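Local structure of acylneuraminate lyase (Mycoplasma synoviae, 4N4P) at residues 243-248 and 289-295; 31-36 and 261-267; 118-122 and 153-157. The protein belongs to the dihydrodipicolinate synthetase family of TIM-barrel proteins and assembles from four copies of the chain. The contacts are given in a common frame with arbitrary orientation. Numbering follows the deposited sequence.

Interaction 1 of 3, residues 243-248 and 289-295; sequences DYVLDL and FITDKYL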
ATOM      1  N   ASP A 243      17.926 -12.014  14.752  1.00  6.63           N
ATOM      2  CA  ASP A 243      17.482 -13.408  14.911  1.00  7.35           C
ATOM      3  C   ASP A 243      16.648 -13.480  16.187  1.00  6.78           C
ATOM      4  O   ASP A 243      15.556 -14.064  16.206  1.00  7.28           O
ATOM      5  CB  ASP A 243      18.672 -14.372  15.038  1.00  8.07           C
ATOM      6  CG  ASP A 243      19.349 -14.675  13.717  1.00 10.12           C
ATOM      7  OD1 ASP A 243      18.847 -14.308  12.638  1.00 10.75           O
ATOM      8  OD2 ASP A 243      20.404 -15.306  13.779  1.00  9.69           O
ATOM      9  N   TYR A 244      17.180 -12.875  17.241  1.00  7.03           N
ATOM     10  CA  TYR A 244      16.522 -12.839  18.555  1.00  7.15           C
ATOM     11  C   TYR A 244      15.157 -12.183  18.472  1.00  7.74           C
ATOM     12  O   TYR A 244      14.178 -12.724  18.975  1.00  6.26           O
ATOM     13  CB  TYR A 244      17.410 -12.126  19.584  1.00  7.65           C
ATOM     14  CG  TYR A 244      16.680 -11.364  20.675  1.00  7.75           C
ATOM     15  CD1 TYR A 244      15.965 -12.036  21.687  1.00  7.83           C
ATOM     16  CD2 TYR A 244      16.723  -9.944  20.709  1.00  5.48           C
ATOM     17  CE1 TYR A 244      15.289 -11.314  22.704  1.00  6.95           C
ATOM     18  CE2 TYR A 244      16.087  -9.221  21.721  1.00  5.72           C
ATOM     19  CZ  TYR A 244      15.360  -9.904  22.706  1.00  6.16           C
ATOM     20  OH  TYR A 244      14.717  -9.193  23.699  1.00  7.61           O
ATOM     21  N   VAL A 245      15.090 -11.015  17.835  1.00  7.54           N
ATOM     22  CA  VAL A 245      13.806 -10.316  17.745  1.00  7.50           C
ATOM     23  C   VAL A 245      12.758 -11.174  17.041  1.00  8.07           C
ATOM     24  O   VAL A 245      11.651 -11.335  17.551  1.00  7.18           O
ATOM     25  CB  VAL A 245      13.930  -8.942  17.061  1.00  7.49           C
ATOM     26  CG1 VAL A 245      12.554  -8.257  17.018  1.00  8.14           C
ATOM     27  CG2 VAL A 245      14.959  -8.040  17.830  1.00  7.83           C
ATOM     28  N   LEU A 246      13.105 -11.741  15.882  1.00  8.65           N
ATOM     29  CA  LEU A 246      12.171 -12.586  15.142  1.00  9.55           C
ATOM     30  C   LEU A 246      11.754 -13.846  15.950  1.00  9.67           C
ATOM     31  O   LEU A 246      10.565 -14.250  15.945  1.00  9.65           O
ATOM     32  CB  LEU A 246      12.780 -12.982  13.787  1.00  9.99           C
ATOM     33  CG  LEU A 246      12.875 -11.778  12.838  1.00 12.00           C
ATOM     34  CD1 LEU A 246      13.453 -12.162  11.476  1.00 11.92           C
ATOM     35  CD2 LEU A 246      11.511 -11.112  12.685  1.00 15.10           C
ATOM     36  N   ASP A 247      12.716 -14.436  16.654  1.00  9.06           N
ATOM     37  CA  ASP A 247      12.414 -15.611  17.494  1.00  9.42           C
ATOM     38  C   ASP A 247      11.487 -15.186  18.626  1.00  9.38           C
ATOM     39  O   ASP A 247      10.502 -15.878  18.937  1.00  9.19           O
ATOM     40  CB  ASP A 247      13.708 -16.266  18.047  1.00  9.44           C
ATOM     41  CG  ASP A 247      14.325 -17.270  17.089  1.00 10.65           C
ATOM     42  OD1 ASP A 247      13.659 -17.719  16.143  1.00 14.26           O
ATOM     43  OD2 ASP A 247      15.470 -17.673  17.329  1.00 13.88           O
ATOM     44  N   LEU A 248      11.794 -14.048  19.246  1.00  8.30           N
ATOM     45  CA  LEU A 248      10.988 -13.542  20.373  1.00  8.42           C
ATOM     46  C   LEU A 248       9.521 -13.369  19.996  1.00  9.05           C
ATOM     47  O   LEU A 248       8.620 -13.793  20.738  1.00  7.96           O
ATOM     48  CB  LEU A 248      11.555 -12.197  20.854  1.00  7.78           C
ATOM     49  CG  LEU A 248      10.810 -11.508  22.001  1.00  8.30           C
ATOM     50  CD1 LEU A 248      10.911 -12.346  23.289  1.00  7.58           C
ATOM     51  CD2 LEU A 248      11.378 -10.100  22.211  1.00  8.62           C
ATOM     52  N   PHE A 289      13.593 -21.078  25.709  1.00  9.50           N
ATOM     53  CA  PHE A 289      14.213 -21.088  24.364  1.00  8.74           C
ATOM     54  C   PHE A 289      14.934 -19.767  24.077  1.00  8.34           C
ATOM     55  O   PHE A 289      16.126 -19.757  23.728  1.00  8.72           O
ATOM     56  CB  PHE A 289      13.153 -21.394  23.282  1.00  8.99           C
ATOM     57  CG  PHE A 289      13.552 -21.004  21.870  1.00  7.91           C
ATOM     58  CD1 PHE A 289      14.614 -21.623  21.220  1.00  8.68           C
ATOM     59  CD2 PHE A 289      12.822 -20.025  21.181  1.00  7.80           C
ATOM     60  CE1 PHE A 289      14.998 -21.234  19.928  1.00  9.55           C
ATOM     61  CE2 PHE A 289      13.169 -19.643  19.876  1.00  8.13           C
ATOM     62  CZ  PHE A 289      14.267 -20.254  19.243  1.00  8.98           C
ATOM     63  N   ILE A 290      14.218 -18.656  24.224  1.00  7.06           N
ATOM     64  CA  ILE A 290      14.858 -17.325  24.016  1.00  6.94           C
ATOM     65  C   ILE A 290      16.041 -17.091  24.962  1.00  7.35           C
ATOM     66  O   ILE A 290      17.115 -16.635  24.532  1.00  8.44           O
ATOM     67  CB  ILE A 290      13.849 -16.186  24.154  1.00  6.07           C
ATOM     68  CG1 ILE A 290      12.701 -16.329  23.122  1.00  5.37           C
ATOM     69  CG2 ILE A 290      14.571 -14.747  24.080  1.00  7.82           C
ATOM     70  CD1 ILE A 290      13.127 -16.223  21.633  1.00  9.19           C
ATOM     71  N   THR A 291      15.809 -17.328  26.248  1.00  8.14           N
ATOM     72  CA  THR A 291      16.824 -17.126  27.292  1.00  9.08           C
ATOM     73  C   THR A 291      18.105 -17.920  27.028  1.00  7.67           C
ATOM     74  O   THR A 291      19.216 -17.358  27.067  1.00  7.27           O
ATOM     75  CB  THR A 291      16.246 -17.458  28.704  1.00  9.89           C
ATOM     76  OG1 THR A 291      15.197 -16.540  29.012  1.00 10.59           O
ATOM     77  CG2 THR A 291      17.301 -17.359  29.781  1.00 10.96           C
ATOM     78  N   ASP A 292      17.960 -19.218  26.778  1.00  8.96           N
ATOM     79  CA  ASP A 292      19.116 -20.080  26.573  1.00  8.92           C
ATOM     80  C   ASP A 292      19.837 -19.750  25.272  1.00  9.23           C
ATOM     81  O   ASP A 292      21.069 -19.827  25.214  1.00 10.34           O
ATOM     82  CB  ASP A 292      18.722 -21.572  26.569  1.00  9.06           C
ATOM     83  CG  ASP A 292      18.119 -22.020  27.887  1.00 12.04           C
ATOM     84  OD1 ASP A 292      18.363 -21.328  28.908  1.00 12.01           O
ATOM     85  OD2 ASP A 292      17.374 -23.042  27.889  1.00 12.17           O
ATOM     86  N   LYS A 293      19.088 -19.404  24.229  1.00  8.28           N
ATOM     87  CA  LYS A 293      19.713 -19.107  22.929  1.00  8.79           C
ATOM     88  C   LYS A 293      20.436 -17.762  22.915  1.00 10.09           C
ATOM     89  O   LYS A 293      21.553 -17.642  22.352  1.00 10.23           O
ATOM     90  CB  LYS A 293      18.692 -19.179  21.771  1.00  9.12           C
ATOM     91  CG  LYS A 293      19.323 -18.985  20.365  1.00 10.00           C
ATOM     92  CD  LYS A 293      18.325 -19.370  19.257  1.00 11.60           C
ATOM     93  CE  LYS A 293      18.917 -19.190  17.860  1.00 13.89           C
ATOM     94  NZ  LYS A 293      17.785 -19.417  16.877  1.00 17.55           N
ATOM     95  N   TYR A 294      19.807 -16.753  23.511  1.00 10.18           N
ATOM     96  CA  TYR A 294      20.291 -15.362  23.335  1.00 11.77           C
ATOM     97  C   TYR A 294      20.774 -14.657  24.581  1.00 13.19           C
ATOM     98  O   TYR A 294      21.593 -13.737  24.474  1.00 13.43           O
ATOM     99  CB  TYR A 294      19.190 -14.510  22.699  1.00 10.44           C
ATOM    100  CG  TYR A 294      18.787 -14.975  21.330  1.00 10.11           C
ATOM    101  CD1 TYR A 294      19.663 -14.826  20.233  1.00  9.51           C
ATOM    102  CD2 TYR A 294      17.547 -15.584  21.129  1.00  8.21           C
ATOM    103  CE1 TYR A 294      19.300 -15.254  18.978  1.00 10.35           C
ATOM    104  CE2 TYR A 294      17.154 -16.020  19.864  1.00  7.90           C
ATOM    105  CZ  TYR A 294      18.045 -15.843  18.793  1.00  9.10           C
ATOM    106  OH  TYR A 294      17.691 -16.273  17.541  1.00 10.43           O
ATOM    107  N   LEU A 295      20.259 -15.054  25.749  1.00 14.66           N
ATOM    108  CA  LEU A 295      20.330 -14.183  26.943  1.00 17.21           C
ATOM    109  C   LEU A 295      21.224 -14.650  28.081  1.00 20.14           C
ATOM    110  O   LEU A 295      21.208 -14.056  29.171  1.00 22.05           O
ATOM    111  CB  LEU A 295      18.924 -13.892  27.495  1.00 15.84           C
ATOM    112  CG  LEU A 295      17.838 -13.453  26.522  1.00 14.40           C
ATOM    113  CD1 LEU A 295      16.524 -13.121  27.255  1.00 12.95           C
ATOM    114  CD2 LEU A 295      18.330 -12.229  25.675  1.00 13.61           C
TER
HETATM  115  O   HOH W   1      20.728 -16.852  16.047  1.00 25.63           O
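D247, Y244 and Y294 bury the most surface where helices 243-248 and 289-294 run almost antiparallel, at 169° and with axes 10.5 Å apart. D247 is a knob in a hole formed by F289, I290, K293 and Y294. D247 OD2 accepts a hydrogen bond from Y294 OH at 2.6 Å. The same D247 OD2 makes a 2.9 Å salt bridge with K293 NZ, so one carboxylate oxygen ties together two consecutive residues of the facing helix. Y294 then lays its ring against the turn that carries Y244: Y244 CB sits over the ring face, 3.5 Å from the Y294 centroid, in a CH-pi contact, and the edge of the Y244 ring points at that face in a T-shaped pair with centroids 5.6 Å apart and planes at 62°. Further along, I290 reaches Y244 and D247, with its CG2 3.8 Å from Y244 CE1 and its CD1 3.6 Å from D247 CB. Y244 OH bonds to T211 O, while D243 forms a salt bridge with R178 of the second subunit. Helix 212-227 packs on Y244 and L295, and helix 253-263 covers L248 and I290 from the other end of the contact.

Interaction 2 of 3, residues 31-36 and 261-267; sequences EVVNFL and MRLHGVD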
ATOM      1  N   GLU A  31       9.143  -4.501  40.833  1.00 14.23           N
ATOM      2  CA  GLU A  31      10.115  -5.554  40.506  1.00 13.04           C
ATOM      3  C   GLU A  31      10.624  -5.416  39.069  1.00 11.54           C
ATOM      4  O   GLU A  31      11.790  -5.649  38.810  1.00 11.29           O
ATOM      5  CB  GLU A  31       9.527  -6.953  40.688  1.00 13.98           C
ATOM      6  CG  GLU A  31       9.216  -7.321  42.145  1.00 15.30           C
ATOM      7  CD  GLU A  31       8.929  -8.805  42.308  1.00 22.16           C
ATOM      8  OE1 GLU A  31       9.476  -9.639  41.536  1.00 19.87           O
ATOM      9  OE2 GLU A  31       8.155  -9.143  43.232  1.00 24.83           O
ATOM     10  N   VAL A  32       9.743  -5.075  38.139  1.00 11.11           N
ATOM     11  CA  VAL A  32      10.186  -4.875  36.754  1.00 10.94           C
ATOM     12  C   VAL A  32      11.183  -3.715  36.684  1.00 11.03           C
ATOM     13  O   VAL A  32      12.184  -3.808  35.997  1.00 10.17           O
ATOM     14  CB  VAL A  32       8.998  -4.634  35.810  1.00 10.93           C
ATOM     15  CG1 VAL A  32       9.443  -4.019  34.473  1.00 10.97           C
ATOM     16  CG2 VAL A  32       8.238  -5.962  35.605  1.00 11.54           C
ATOM     17  N   VAL A  33      10.884  -2.609  37.367  1.00 10.23           N
ATOM     18  CA  VAL A  33      11.816  -1.461  37.376  1.00 10.51           C
ATOM     19  C   VAL A  33      13.188  -1.890  37.905  1.00 10.52           C
ATOM     20  O   VAL A  33      14.222  -1.633  37.268  1.00 10.36           O
ATOM     21  CB  VAL A  33      11.241  -0.230  38.146  1.00 10.04           C
ATOM     22  CG1 VAL A  33      12.320   0.907  38.305  1.00 10.12           C
ATOM     23  CG2 VAL A  33      10.014   0.324  37.437  1.00 11.05           C
ATOM     24  N   ASN A  34      13.224  -2.571  39.059  1.00 10.64           N
ATOM     25  CA  ASN A  34      14.504  -3.038  39.586  1.00 10.98           C
ATOM     26  C   ASN A  34      15.242  -3.959  38.629  1.00 11.40           C
ATOM     27  O   ASN A  34      16.458  -3.880  38.514  1.00 12.32           O
ATOM     28  CB  ASN A  34      14.336  -3.739  40.945  1.00 11.17           C
ATOM     29  CG  ASN A  34      13.855  -2.803  42.059  1.00 14.35           C
ATOM     30  OD1 ASN A  34      13.926  -1.573  41.975  1.00 15.66           O
ATOM     31  ND2 ASN A  34      13.379  -3.416  43.147  1.00 18.64           N
ATOM     32  N   PHE A  35      14.518  -4.860  37.963  1.00 11.07           N
ATOM     33  CA  PHE A  35      15.124  -5.773  37.000  1.00 11.20           C
ATOM     34  C   PHE A  35      15.794  -4.966  35.870  1.00 10.72           C
ATOM     35  O   PHE A  35      16.957  -5.215  35.504  1.00 10.39           O
ATOM     36  CB  PHE A  35      14.041  -6.720  36.445  1.00 10.68           C
ATOM     37  CG  PHE A  35      14.525  -7.648  35.365  1.00 12.06           C
ATOM     38  CD1 PHE A  35      15.356  -8.718  35.665  1.00 11.67           C
ATOM     39  CD2 PHE A  35      14.104  -7.457  34.037  1.00 11.63           C
ATOM     40  CE1 PHE A  35      15.779  -9.599  34.655  1.00 12.38           C
ATOM     41  CE2 PHE A  35      14.512  -8.316  33.039  1.00 12.45           C
ATOM     42  CZ  PHE A  35      15.347  -9.393  33.345  1.00 13.84           C
ATOM     43  N   LEU A  36      15.088  -3.961  35.371  1.00 10.31           N
ATOM     44  CA  LEU A  36      15.610  -3.140  34.267  1.00 10.20           C
ATOM     45  C   LEU A  36      16.848  -2.350  34.694  1.00 10.88           C
ATOM     46  O   LEU A  36      17.865  -2.311  33.988  1.00 10.49           O
ATOM     47  CB  LEU A  36      14.526  -2.195  33.740  1.00 10.23           C
ATOM     48  CG  LEU A  36      13.315  -2.923  33.128  1.00  8.18           C
ATOM     49  CD1 LEU A  36      12.264  -1.931  32.622  1.00  8.87           C
ATOM     50  CD2 LEU A  36      13.823  -3.834  31.992  1.00  8.05           C
ATOM     51  N   MET A 261      10.735 -12.458  31.886  1.00 10.90           N
ATOM     52  CA  MET A 261      10.925 -11.860  33.200  1.00 11.27           C
ATOM     53  C   MET A 261      10.529 -12.817  34.312  1.00 11.62           C
ATOM     54  O   MET A 261      11.317 -13.002  35.249  1.00 12.26           O
ATOM     55  CB  MET A 261      10.193 -10.532  33.315  1.00 11.17           C
ATOM     56  CG  MET A 261      10.835  -9.470  32.452  1.00 11.00           C
ATOM     57  SD  MET A 261      10.066  -7.889  32.796  1.00 12.83           S
ATOM     58  CE  MET A 261      10.738  -6.846  31.492  1.00 13.08           C
ATOM     59  N   ARG A 262       9.352 -13.444  34.192  1.00 12.36           N
ATOM     60  CA  ARG A 262       8.909 -14.422  35.209  1.00 13.45           C
ATOM     61  C   ARG A 262       9.910 -15.550  35.394  1.00 13.47           C
ATOM     62  O   ARG A 262      10.188 -15.965  36.525  1.00 13.92           O
ATOM     63  CB  ARG A 262       7.541 -15.015  34.861  1.00 13.20           C
ATOM     64  CG  ARG A 262       6.406 -13.998  34.942  1.00 13.29           C
ATOM     65  CD  ARG A 262       5.062 -14.721  35.026  1.00 13.54           C
ATOM     66  NE  ARG A 262       4.860 -15.661  33.927  1.00 12.06           N
ATOM     67  CZ  ARG A 262       4.393 -15.332  32.718  1.00 13.22           C
ATOM     68  NH1 ARG A 262       4.124 -14.057  32.402  1.00 14.05           N
ATOM     69  NH2 ARG A 262       4.243 -16.279  31.798  1.00  9.69           N
ATOM     70  N   LEU A 263      10.436 -16.056  34.280  1.00 13.65           N
ATOM     71  CA  LEU A 263      11.490 -17.083  34.280  1.00 14.40           C
ATOM     72  C   LEU A 263      12.727 -16.626  35.059  1.00 14.55           C
ATOM     73  O   LEU A 263      13.436 -17.454  35.628  1.00 14.63           O
ATOM     74  CB  LEU A 263      11.890 -17.451  32.842  1.00 13.98           C
ATOM     75  CG  LEU A 263      12.984 -18.502  32.629  1.00 16.61           C
ATOM     76  CD1 LEU A 263      12.504 -19.865  33.161  1.00 15.72           C
ATOM     77  CD2 LEU A 263      13.367 -18.577  31.125  1.00 15.80           C
ATOM     78  N   HIS A 264      12.985 -15.320  35.074  1.00 15.03           N
ATOM     79  CA  HIS A 264      14.123 -14.767  35.824  1.00 15.71           C
ATOM     80  C   HIS A 264      13.733 -14.332  37.249  1.00 16.12           C
ATOM     81  O   HIS A 264      14.472 -13.559  37.885  1.00 15.95           O
ATOM     82  CB  HIS A 264      14.733 -13.602  35.055  1.00 16.65           C
ATOM     83  CG  HIS A 264      15.497 -14.037  33.848  1.00 17.48           C
ATOM     84  ND1 HIS A 264      14.883 -14.416  32.673  1.00 20.94           N
ATOM     85  CD2 HIS A 264      16.823 -14.202  33.653  1.00 21.06           C
ATOM     86  CE1 HIS A 264      15.804 -14.777  31.796  1.00 19.36           C
ATOM     87  NE2 HIS A 264      16.990 -14.655  32.366  1.00 21.88           N
ATOM     88  N   GLY A 265      12.576 -14.822  37.703  1.00 14.94           N
ATOM     89  CA  GLY A 265      12.047 -14.598  39.074  1.00 15.93           C
ATOM     90  C   GLY A 265      11.416 -13.228  39.305  1.00 15.96           C
ATOM     91  O   GLY A 265      11.223 -12.796  40.470  1.00 16.60           O
ATOM     92  N   VAL A 266      11.111 -12.531  38.208  1.00 14.22           N
ATOM     93  CA  VAL A 266      10.534 -11.190  38.272  1.00 14.08           C
ATOM     94  C   VAL A 266       9.013 -11.311  38.153  1.00 13.86           C
ATOM     95  O   VAL A 266       8.503 -11.920  37.218  1.00 14.24           O
ATOM     96  CB  VAL A 266      11.098 -10.277  37.132  1.00 12.94           C
ATOM     97  CG1 VAL A 266      10.500  -8.861  37.193  1.00 15.43           C
ATOM     98  CG2 VAL A 266      12.622 -10.213  37.211  1.00 13.69           C
ATOM     99  N   ASP A 267       8.299 -10.734  39.104  1.00 14.46           N
ATOM    100  CA  ASP A 267       6.844 -10.831  39.161  1.00 15.06           C
ATOM    101  C   ASP A 267       6.201  -9.905  38.121  1.00 14.32           C
ATOM    102  O   ASP A 267       5.449  -8.985  38.456  1.00 14.34           O
ATOM    103  CB  ASP A 267       6.381 -10.497  40.592  1.00 16.45           C
ATOM    104  CG  ASP A 267       4.996 -11.033  40.933  1.00 19.45           C
ATOM    105  OD1 ASP A 267       4.377 -11.773  40.142  1.00 20.95           O
ATOM    106  OD2 ASP A 267       4.527 -10.721  42.063  1.00 24.91           O
TER
HETATM  107  O   HOH W   2      12.290  -9.759  41.198  1.00 27.53           O
HETATM  108  O   HOH W   3       9.260 -11.922  42.598  1.00 29.23           O
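Segment 31-36 is a regular helical run, whereas 261-267 leaves its helix after L263 and turns back in a Schellman motif: G265, at positive phi (78°), is the C-prime residue, with V266 N bonded to M261 O at 3.0 Å and G265 N to R262 O at 2.9 Å. The backbones come nearest at E31 and V266, whose CA atoms are 6.1 Å apart. E31 OE1 accepts a hydrogen bond from D267 N at 2.9 Å, and two waters both link E31 OE1 to G265 O, so the carboxylate holds the backbone just beyond the turn. D267 directs its own OD2 to H25. In the TIM-barrel fold, helix 26-39 is the helix that follows the first strand, 9-12; here it receives the end of helix 253-263, one of the C-terminal helices added to the eight-stranded barrel. F35 fills the centre of the packing: its CD1 is 3.5 Å from V266 CG2, its CE2 3.9 Å from M261 CG, and the M261 sulfur makes an oblique Met-aromatic contact 5.2 Å from the ring centroid. V32 CG2 touches M261 SD at 3.9 Å and V266 CG1 at 4.0 Å. N213 and V214 of helix 212-227 also pack on M261.

Interaction 3 of 3, residues 118-122 and 153-157; sequences FNETH and QFGKL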
ATOM      1  N   PHE A 118      -3.347  17.274   9.974  1.00 17.95           N
ATOM      2  CA  PHE A 118      -2.148  17.881  10.539  1.00 19.00           C
ATOM      3  C   PHE A 118      -2.503  18.922  11.590  1.00 18.21           C
ATOM      4  O   PHE A 118      -1.898  18.956  12.673  1.00 17.60           O
ATOM      5  CB  PHE A 118      -1.268  18.518   9.470  1.00 19.38           C
ATOM      6  CG  PHE A 118      -0.017  19.097  10.038  1.00 22.42           C
ATOM      7  CD1 PHE A 118       0.028  20.434  10.418  1.00 24.30           C
ATOM      8  CD2 PHE A 118       1.101  18.280  10.266  1.00 24.92           C
ATOM      9  CE1 PHE A 118       1.188  20.974  10.993  1.00 26.14           C
ATOM     10  CE2 PHE A 118       2.259  18.806  10.839  1.00 25.78           C
ATOM     11  CZ  PHE A 118       2.295  20.156  11.202  1.00 27.02           C
ATOM     12  N   ASN A 119      -3.474  19.781  11.256  1.00 18.10           N
ATOM     13  CA  ASN A 119      -3.913  20.850  12.144  1.00 17.75           C
ATOM     14  C   ASN A 119      -4.463  20.308  13.457  1.00 17.15           C
ATOM     15  O   ASN A 119      -4.160  20.843  14.522  1.00 16.70           O
ATOM     16  CB  ASN A 119      -4.969  21.736  11.469  1.00 18.10           C
ATOM     17  CG  ASN A 119      -4.383  22.640  10.386  1.00 20.42           C
ATOM     18  OD1 ASN A 119      -3.169  22.867  10.325  1.00 20.43           O
ATOM     19  ND2 ASN A 119      -5.258  23.184   9.537  1.00 21.65           N
ATOM     20  N   GLU A 120      -5.248  19.231  13.393  1.00 15.79           N
ATOM     21  CA  GLU A 120      -5.749  18.600  14.615  1.00 14.53           C
ATOM     22  C   GLU A 120      -4.615  18.046  15.462  1.00 14.30           C
ATOM     23  O   GLU A 120      -4.610  18.208  16.670  1.00 14.37           O
ATOM     24  CB  GLU A 120      -6.750  17.498  14.282  1.00 15.10           C
ATOM     25  CG  GLU A 120      -8.121  18.074  13.984  1.00 14.99           C
ATOM     26  CD  GLU A 120      -9.040  17.120  13.227  1.00 15.68           C
ATOM     27  OE1 GLU A 120      -8.544  16.224  12.503  1.00 16.03           O
ATOM     28  OE2 GLU A 120     -10.270  17.296  13.350  1.00 15.97           O
ATOM     29  N   THR A 121      -3.651  17.400  14.811  1.00 13.65           N
ATOM     30  CA  THR A 121      -2.497  16.847  15.488  1.00 14.30           C
ATOM     31  C   THR A 121      -1.624  17.967  16.102  1.00 14.05           C
ATOM     32  O   THR A 121      -1.162  17.859  17.242  1.00 13.09           O
ATOM     33  CB  THR A 121      -1.697  15.973  14.522  1.00 14.80           C
ATOM     34  OG1 THR A 121      -2.526  14.874  14.108  1.00 16.95           O
ATOM     35  CG2 THR A 121      -0.437  15.424  15.191  1.00 15.02           C
ATOM     36  N   HIS A 122      -1.411  19.037  15.340  1.00 14.27           N
ATOM     37  CA  HIS A 122      -0.658  20.196  15.841  1.00 15.26           C
ATOM     38  C   HIS A 122      -1.326  20.765  17.095  1.00 14.88           C
ATOM     39  O   HIS A 122      -0.669  21.015  18.105  1.00 13.55           O
ATOM     40  CB  HIS A 122      -0.533  21.274  14.757  1.00 15.60           C
ATOM     41  CG  HIS A 122       0.329  22.434  15.152  1.00 17.67           C
ATOM     42  ND1 HIS A 122       1.603  22.617  14.656  1.00 20.93           N
ATOM     43  CD2 HIS A 122       0.101  23.459  16.002  1.00 17.26           C
ATOM     44  CE1 HIS A 122       2.117  23.716  15.180  1.00 19.85           C
ATOM     45  NE2 HIS A 122       1.231  24.238  16.008  1.00 20.89           N
ATOM     46  N   GLN A 153       7.128  19.836   7.336  1.00 29.96           N
ATOM     47  CA  GLN A 153       5.838  19.882   8.013  1.00 29.05           C
ATOM     48  C   GLN A 153       5.983  19.322   9.429  1.00 27.24           C
ATOM     49  O   GLN A 153       5.373  19.822  10.374  1.00 26.69           O
ATOM     50  CB  GLN A 153       4.835  19.047   7.227  1.00 29.83           C
ATOM     51  CG  GLN A 153       3.411  19.562   7.227  1.00 33.82           C
ATOM     52  CD  GLN A 153       2.496  18.673   6.397  1.00 37.97           C
ATOM     53  OE1 GLN A 153       2.947  17.997   5.459  1.00 41.16           O
ATOM     54  NE2 GLN A 153       1.209  18.666   6.732  1.00 39.21           N
ATOM     55  N   PHE A 154       6.813  18.285   9.572  1.00 25.11           N
ATOM     56  CA  PHE A 154       7.064  17.699  10.872  1.00 23.31           C
ATOM     57  C   PHE A 154       7.788  18.682  11.793  1.00 22.77           C
ATOM     58  O   PHE A 154       7.600  18.665  13.006  1.00 21.05           O
ATOM     59  CB  PHE A 154       7.850  16.400  10.725  1.00 23.23           C
ATOM     60  CG  PHE A 154       7.905  15.599  11.967  1.00 21.93           C
ATOM     61  CD1 PHE A 154       6.759  14.985  12.464  1.00 18.79           C
ATOM     62  CD2 PHE A 154       9.093  15.452  12.646  1.00 18.92           C
ATOM     63  CE1 PHE A 154       6.808  14.233  13.627  1.00 20.66           C
ATOM     64  CE2 PHE A 154       9.156  14.685  13.821  1.00 18.09           C
ATOM     65  CZ  PHE A 154       8.015  14.077  14.304  1.00 17.42           C
ATOM     66  N   GLY A 155       8.588  19.562  11.195  1.00 22.43           N
ATOM     67  CA  GLY A 155       9.315  20.580  11.941  1.00 21.32           C
ATOM     68  C   GLY A 155       8.417  21.569  12.633  1.00 20.57           C
ATOM     69  O   GLY A 155       8.785  22.115  13.675  1.00 21.07           O
ATOM     70  N   LYS A 156       7.233  21.798  12.064  1.00 19.85           N
ATOM     71  CA  LYS A 156       6.222  22.619  12.718  1.00 19.95           C
ATOM     72  C   LYS A 156       5.768  22.006  14.051  1.00 18.58           C
ATOM     73  O   LYS A 156       5.531  22.731  15.022  1.00 18.68           O
ATOM     74  CB  LYS A 156       5.019  22.845  11.809  1.00 20.85           C
ATOM     75  CG  LYS A 156       5.336  23.665  10.551  1.00 23.91           C
ATOM     76  CD  LYS A 156       4.146  23.632   9.597  1.00 29.61           C
ATOM     77  CE  LYS A 156       4.597  23.706   8.132  1.00 32.42           C
ATOM     78  NZ  LYS A 156       3.615  22.953   7.263  1.00 35.32           N
ATOM     79  N   LEU A 157       5.663  20.676  14.098  1.00 17.19           N
ATOM     80  CA  LEU A 157       5.335  20.004  15.352  1.00 15.57           C
ATOM     81  C   LEU A 157       6.510  20.085  16.304  1.00 14.68           C
ATOM     82  O   LEU A 157       6.325  20.298  17.495  1.00 14.52           O
ATOM     83  CB  LEU A 157       4.915  18.535  15.124  1.00 14.71           C
ATOM     84  CG  LEU A 157       3.692  18.201  14.250  1.00 14.56           C
ATOM     85  CD1 LEU A 157       3.611  16.660  14.041  1.00 15.10           C
ATOM     86  CD2 LEU A 157       2.383  18.752  14.868  1.00 14.82           C
TER
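Q153 opens the contact by passing its side chain across the F118 ring: its CG lies over one face, 4.1 Å from the ring centroid, in a CH-pi contact, while its backbone O approaches F118 CZ at 3.2 Å. One turn on, K156 places CB 3.9 Å from F118 CZ at the ring edge; its NZ stands 5.3 Å from the ring centroid, a long cation-pi approach that is at most weakly attractive. L157 closes the run, with CG 3.7 Å from F118 CE2 and CD2 3.5 Å from H122 CA. There the helices are closer, the CA atoms of H122 and L157 being 6.0 Å apart against 8.6 Å for F118 and Q153. The pair, inclined at 23° with axes 10.7 Å apart, is two successive outer helices of the TIM barrel, joined through strand 136-139, whose I138 also touches L157. With F118 wedged between the helices and L157 packed beside it, the contact rests on shape and apolar packing rather than on directed polar bonds.

Overall arrangement
From the N terminus, the chain first lays down helix 26-39, which waits for its partner in interaction 2 until residues 261-267, with 224 residues in between. Interaction 3 both opens and closes within that span, joining helices 118-131 and 151-158 across a loop of 30 residues. Interaction 1 opens at 243-248, before interaction 2 has closed, and closes at 289-295 after it, so these two cross. They also touch, T291 packing on L263 and H264, and their centres are 17 Å apart. Together they tie the C-terminal helices to each other and to the first barrel helix; interaction 3 lies across the chain's centre, about 39 Å from each between centres.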